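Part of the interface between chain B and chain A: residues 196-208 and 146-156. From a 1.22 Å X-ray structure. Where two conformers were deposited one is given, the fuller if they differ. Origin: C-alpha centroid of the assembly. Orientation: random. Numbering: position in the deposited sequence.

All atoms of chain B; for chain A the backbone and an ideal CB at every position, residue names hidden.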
# COMPACT_ATOMS: atom_id res chain seq x y z
N ASN B 196 15.86 2.30 -3.49
CA ASN B 196 15.43 3.66 -3.38
C ASN B 196 14.76 4.06 -4.69
O ASN B 196 14.91 3.40 -5.73
CB ASN B 196 16.58 4.59 -2.99
CG ASN B 196 17.60 4.78 -4.12
OD1 ASN B 196 17.43 5.66 -4.98
ND2 ASN B 196 18.67 3.96 -4.09
N ILE B 197 13.91 5.06 -4.59
CA ILE B 197 13.03 5.48 -5.65
C ILE B 197 13.77 5.99 -6.88
O ILE B 197 13.50 5.56 -8.01
CB ILE B 197 11.98 6.45 -5.15
CG1 ILE B 197 11.00 5.75 -4.22
CG2 ILE B 197 11.28 7.18 -6.28
CD1 ILE B 197 10.03 6.68 -3.50
N TYR B 198 14.73 6.85 -6.66
CA TYR B 198 15.49 7.38 -7.79
C TYR B 198 16.27 6.33 -8.57
O TYR B 198 16.11 6.20 -9.81
CB TYR B 198 16.40 8.49 -7.28
CG TYR B 198 16.89 9.46 -8.35
CD1 TYR B 198 16.40 9.43 -9.65
CD2 TYR B 198 17.75 10.45 -8.02
CE1 TYR B 198 16.82 10.30 -10.62
CE2 TYR B 198 18.17 11.36 -8.99
CZ TYR B 198 17.71 11.26 -10.29
OH TYR B 198 18.10 12.17 -11.25
N ALA B 199 17.00 5.46 -7.86
CA ALA B 199 17.67 4.35 -8.52
C ALA B 199 16.73 3.41 -9.26
O ALA B 199 17.02 2.89 -10.36
CB ALA B 199 18.53 3.57 -7.52
N SER B 200 15.57 3.13 -8.64
CA SER B 200 14.64 2.18 -9.22
C SER B 200 14.12 2.77 -10.54
O SER B 200 13.94 2.07 -11.55
CB SER B 200 13.50 1.91 -8.23
OG SER B 200 13.92 1.13 -7.12
N ASN B 201 13.79 4.05 -10.51
CA ASN B 201 13.25 4.69 -11.72
C ASN B 201 14.30 4.83 -12.82
O ASN B 201 14.04 4.59 -14.00
CB ASN B 201 12.61 6.03 -11.38
CG ASN B 201 12.05 6.76 -12.58
OD1 ASN B 201 12.44 7.86 -12.90
ND2 ASN B 201 11.09 6.14 -13.26
N GLN B 202 15.51 5.20 -12.43
CA GLN B 202 16.59 5.30 -13.42
C GLN B 202 16.91 3.97 -14.13
O GLN B 202 17.12 3.94 -15.35
CB GLN B 202 17.82 5.89 -12.74
CG GLN B 202 17.75 7.40 -12.54
CD GLN B 202 17.92 8.14 -13.88
OE1 GLN B 202 18.95 7.97 -14.56
NE2 GLN B 202 16.94 8.93 -14.25
N LYS B 203 16.93 2.86 -13.40
CA LYS B 203 17.19 1.58 -14.02
C LYS B 203 16.09 1.18 -15.03
O LYS B 203 16.34 0.69 -16.14
CB LYS B 203 17.40 0.50 -12.97
CG LYS B 203 17.88 -0.85 -13.61
CD LYS B 203 18.16 -1.88 -12.54
CE LYS B 203 19.17 -2.94 -12.98
NZ LYS B 203 19.06 -4.20 -12.15
N ALA B 204 14.84 1.48 -14.69
CA ALA B 204 13.75 1.17 -15.59
C ALA B 204 13.78 2.05 -16.83
O ALA B 204 13.50 1.60 -17.95
CB ALA B 204 12.39 1.34 -14.86
N ARG B 205 14.11 3.33 -16.63
CA ARG B 205 14.11 4.26 -17.76
C ARG B 205 15.19 3.91 -18.78
O ARG B 205 15.03 4.19 -19.98
CB ARG B 205 14.28 5.69 -17.27
CG ARG B 205 13.03 6.25 -16.57
CD ARG B 205 13.21 7.71 -16.19
NE ARG B 205 13.24 8.57 -17.36
CZ ARG B 205 13.76 9.78 -17.35
NH1 ARG B 205 14.30 10.25 -16.23
NH2 ARG B 205 13.77 10.52 -18.44
N ALA B 206 16.26 3.27 -18.33
CA ALA B 206 17.34 2.83 -19.22
C ALA B 206 16.89 1.82 -20.31
O ALA B 206 17.55 1.70 -21.33
CB ALA B 206 18.51 2.28 -18.38
N ARG B 207 15.74 1.18 -20.10
CA ARG B 207 15.20 0.23 -21.13
C ARG B 207 14.83 0.93 -22.43
O ARG B 207 14.83 0.31 -23.52
CB ARG B 207 14.02 -0.53 -20.55
CG ARG B 207 14.42 -1.48 -19.45
CD ARG B 207 13.28 -2.44 -19.20
NE ARG B 207 13.70 -3.49 -18.30
CZ ARG B 207 13.05 -4.64 -18.16
NH1 ARG B 207 11.93 -4.85 -18.85
NH2 ARG B 207 13.52 -5.55 -17.30
N ARG B 208 14.62 2.24 -22.39
CA ARG B 208 14.36 2.99 -23.64
C ARG B 208 15.57 2.96 -24.61
O ARG B 208 15.44 2.98 -25.86
CB ARG B 208 13.97 4.44 -23.33
CG ARG B 208 13.42 5.17 -24.54
CD ARG B 208 12.95 6.61 -24.23
NE ARG B 208 12.47 7.26 -25.46
CZ ARG B 208 11.61 8.27 -25.52
NH1 ARG B 208 11.13 8.80 -24.38
NH2 ARG B 208 11.21 8.78 -26.70
N UNK A 146 1.89 6.79 -11.95
CA UNK A 146 3.08 6.05 -11.54
C UNK A 146 4.23 6.26 -12.51
O UNK A 146 4.08 6.91 -13.56
CB UNK A 146 2.76 4.56 -11.42
N UNK A 147 5.38 5.75 -12.09
CA UNK A 147 6.64 5.74 -12.85
C UNK A 147 7.03 4.26 -12.91
O UNK A 147 6.61 3.48 -12.08
CB UNK A 147 7.73 6.60 -12.21
N UNK A 148 7.88 3.85 -13.87
CA UNK A 148 8.38 2.45 -13.89
C UNK A 148 9.54 2.32 -12.87
O UNK A 148 10.26 3.29 -12.56
CB UNK A 148 8.85 2.06 -15.29
N UNK A 149 9.74 1.10 -12.38
CA UNK A 149 10.80 0.81 -11.44
C UNK A 149 11.48 -0.53 -11.85
O UNK A 149 10.81 -1.49 -12.28
CB UNK A 149 10.25 0.75 -10.01
N UNK A 150 12.77 -0.56 -11.68
CA UNK A 150 13.51 -1.80 -11.74
C UNK A 150 14.54 -1.79 -10.63
O UNK A 150 15.30 -0.84 -10.47
CB UNK A 150 14.17 -1.99 -13.11
N UNK A 151 14.57 -2.84 -9.84
CA UNK A 151 15.47 -2.92 -8.71
C UNK A 151 15.76 -4.41 -8.44
O UNK A 151 15.44 -5.26 -9.25
CB UNK A 151 14.87 -2.23 -7.48
N UNK A 152 16.34 -4.73 -7.29
CA UNK A 152 16.67 -6.11 -7.04
C UNK A 152 15.48 -7.04 -6.97
O UNK A 152 15.68 -8.25 -7.11
CB UNK A 152 17.46 -6.21 -5.73
N UNK A 153 14.27 -6.51 -6.76
CA UNK A 153 13.08 -7.31 -6.67
C UNK A 153 12.43 -7.60 -8.03
O UNK A 153 11.52 -8.43 -8.13
CB UNK A 153 12.08 -6.61 -5.75
N UNK A 154 12.86 -6.90 -9.08
CA UNK A 154 12.35 -7.11 -10.43
C UNK A 154 12.02 -5.81 -11.13
O UNK A 154 12.49 -4.76 -10.77
CB UNK A 154 11.11 -8.00 -10.39
N UNK A 155 11.29 -5.93 -12.23
CA UNK A 155 10.87 -4.83 -13.05
C UNK A 155 9.36 -4.73 -13.02
O UNK A 155 8.64 -5.77 -13.09
CB UNK A 155 11.38 -4.99 -14.48
N UNK A 156 8.83 -3.50 -13.00
CA UNK A 156 7.39 -3.28 -13.24
C UNK A 156 7.24 -1.94 -13.96
O UNK A 156 7.85 -0.94 -13.54
CB UNK A 156 6.59 -3.30 -11.94

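Helix 197-205 of chain B crosses the first strand of a chain A hairpin at 104°, presenting S200(B), K203(B), A204(B) and R207(B).

Position 146 has nothing of chain B within 5.5 Å of its ideal CB, so this contact sets no preference; it is S146(A). At 147 the CB points toward chain B, 3.6 Å from N201(B) ND2, in an extended backbone. A compact or beta-branched side chain would suit; V147(A) packs its CB 3.5 Å from that ND2.

Position 148 combines a phi of -81° with a CB 3.6 Å from A204(B) CB, favouring a small apolar residue and permitting proline. P148(A) is found, its CB 3.7 Å from A204(B) CB. Its carbonyl O accepts from N201(B) ND2 at 3.0 Å, nearly linearly, a bond open to any residue type.

At 149 the CB points sideways, 3.9 Å from S200(B) CB, with I197(B) nearly one turn earlier in the helix. A long apolar or aromatic side chain could follow that surface. Y149(A) does: its CD1 lies 3.5 Å from S200(B) CB, and its CE1 4.1 Å from I197(B) CG2.

Position 150 donates its backbone N to S200(B) O at 2.9 Å. Its CB stands 3.9 Å from K203(B) CG, and R207(B) supplies a second positive charge, so an acidic side chain fits, the longer one reaching further. E150(A), with chi1 and chi2 both t, forms a salt bridge through OE1 to R207(B) NE at 3.1 Å; OE2 takes a weak hydrogen bond from R207(B) NH2 at 3.2 Å.

At 151 the ideal CB is 3.5 Å from S200(B) OG, inviting a short polar group. That hydroxyl already donates to N196(B) O, leaving it to act as acceptor, so a donor is wanted. N151(A) donates ND2 to S200(B) OG at 3.0 Å, while its OD1 accepts from the backbone N of 153 at 2.9 Å within the type I turn it opens.

Positions 152 and 153 lie in that turn, free of chain B: S152(A) and A153(A). At 154, phi/psi of 134/-166 would jam a CB against the preceding carbonyl O, demanding glycine: G154(A).

The CB of 155 points toward chain B, 3.6 Å from R207(B) NH2. An acid could pair with this charge; a flat aromatic could stack on it. F155(A) stacks, its ring and the guanidinium 5° from parallel and 3.7 Å between centres, a cation-pi contact. Position 156 points away from chain B and is A156(A).

Chain A 146-156: SVPYENSAGFA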
# COMPACT_ATOMS: atom_id res chain seq x y z
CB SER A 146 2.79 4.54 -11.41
OG SER A 146 1.83 4.27 -10.40
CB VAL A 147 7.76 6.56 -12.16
CG1 VAL A 147 7.26 7.98 -11.90
CG2 VAL A 147 8.28 5.91 -10.87
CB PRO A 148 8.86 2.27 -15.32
CG PRO A 148 9.38 3.64 -15.65
CD PRO A 148 8.32 4.59 -15.05
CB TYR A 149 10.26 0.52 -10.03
CG TYR A 149 9.76 1.69 -9.22
CD1 TYR A 149 10.29 2.94 -9.32
CD2 TYR A 149 8.89 1.46 -8.18
CE1 TYR A 149 9.87 3.98 -8.49
CE2 TYR A 149 8.46 2.50 -7.32
CZ TYR A 149 8.96 3.76 -7.49
OH TYR A 149 8.49 4.76 -6.68
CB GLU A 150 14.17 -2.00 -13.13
CG GLU A 150 14.69 -3.43 -13.29
CD GLU A 150 15.15 -3.77 -14.71
OE1 GLU A 150 15.10 -2.89 -15.61
OE2 GLU A 150 15.57 -4.93 -14.88
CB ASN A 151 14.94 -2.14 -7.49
CG ASN A 151 13.57 -2.57 -7.05
OD1 ASN A 151 13.25 -3.76 -7.02
ND2 ASN A 151 12.74 -1.58 -6.68
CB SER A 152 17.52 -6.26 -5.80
OG SER A 152 16.80 -5.89 -4.62
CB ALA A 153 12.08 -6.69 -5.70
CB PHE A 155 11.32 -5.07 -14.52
CG PHE A 155 10.75 -4.07 -15.48
CD1 PHE A 155 11.36 -2.88 -15.69
CD2 PHE A 155 9.52 -4.27 -16.08
CE1 PHE A 155 10.80 -1.92 -16.53
CE2 PHE A 155 8.97 -3.32 -16.94
CZ PHE A 155 9.61 -2.18 -17.14
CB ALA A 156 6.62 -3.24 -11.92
O HOH W 1 17.71 -1.47 -17.21
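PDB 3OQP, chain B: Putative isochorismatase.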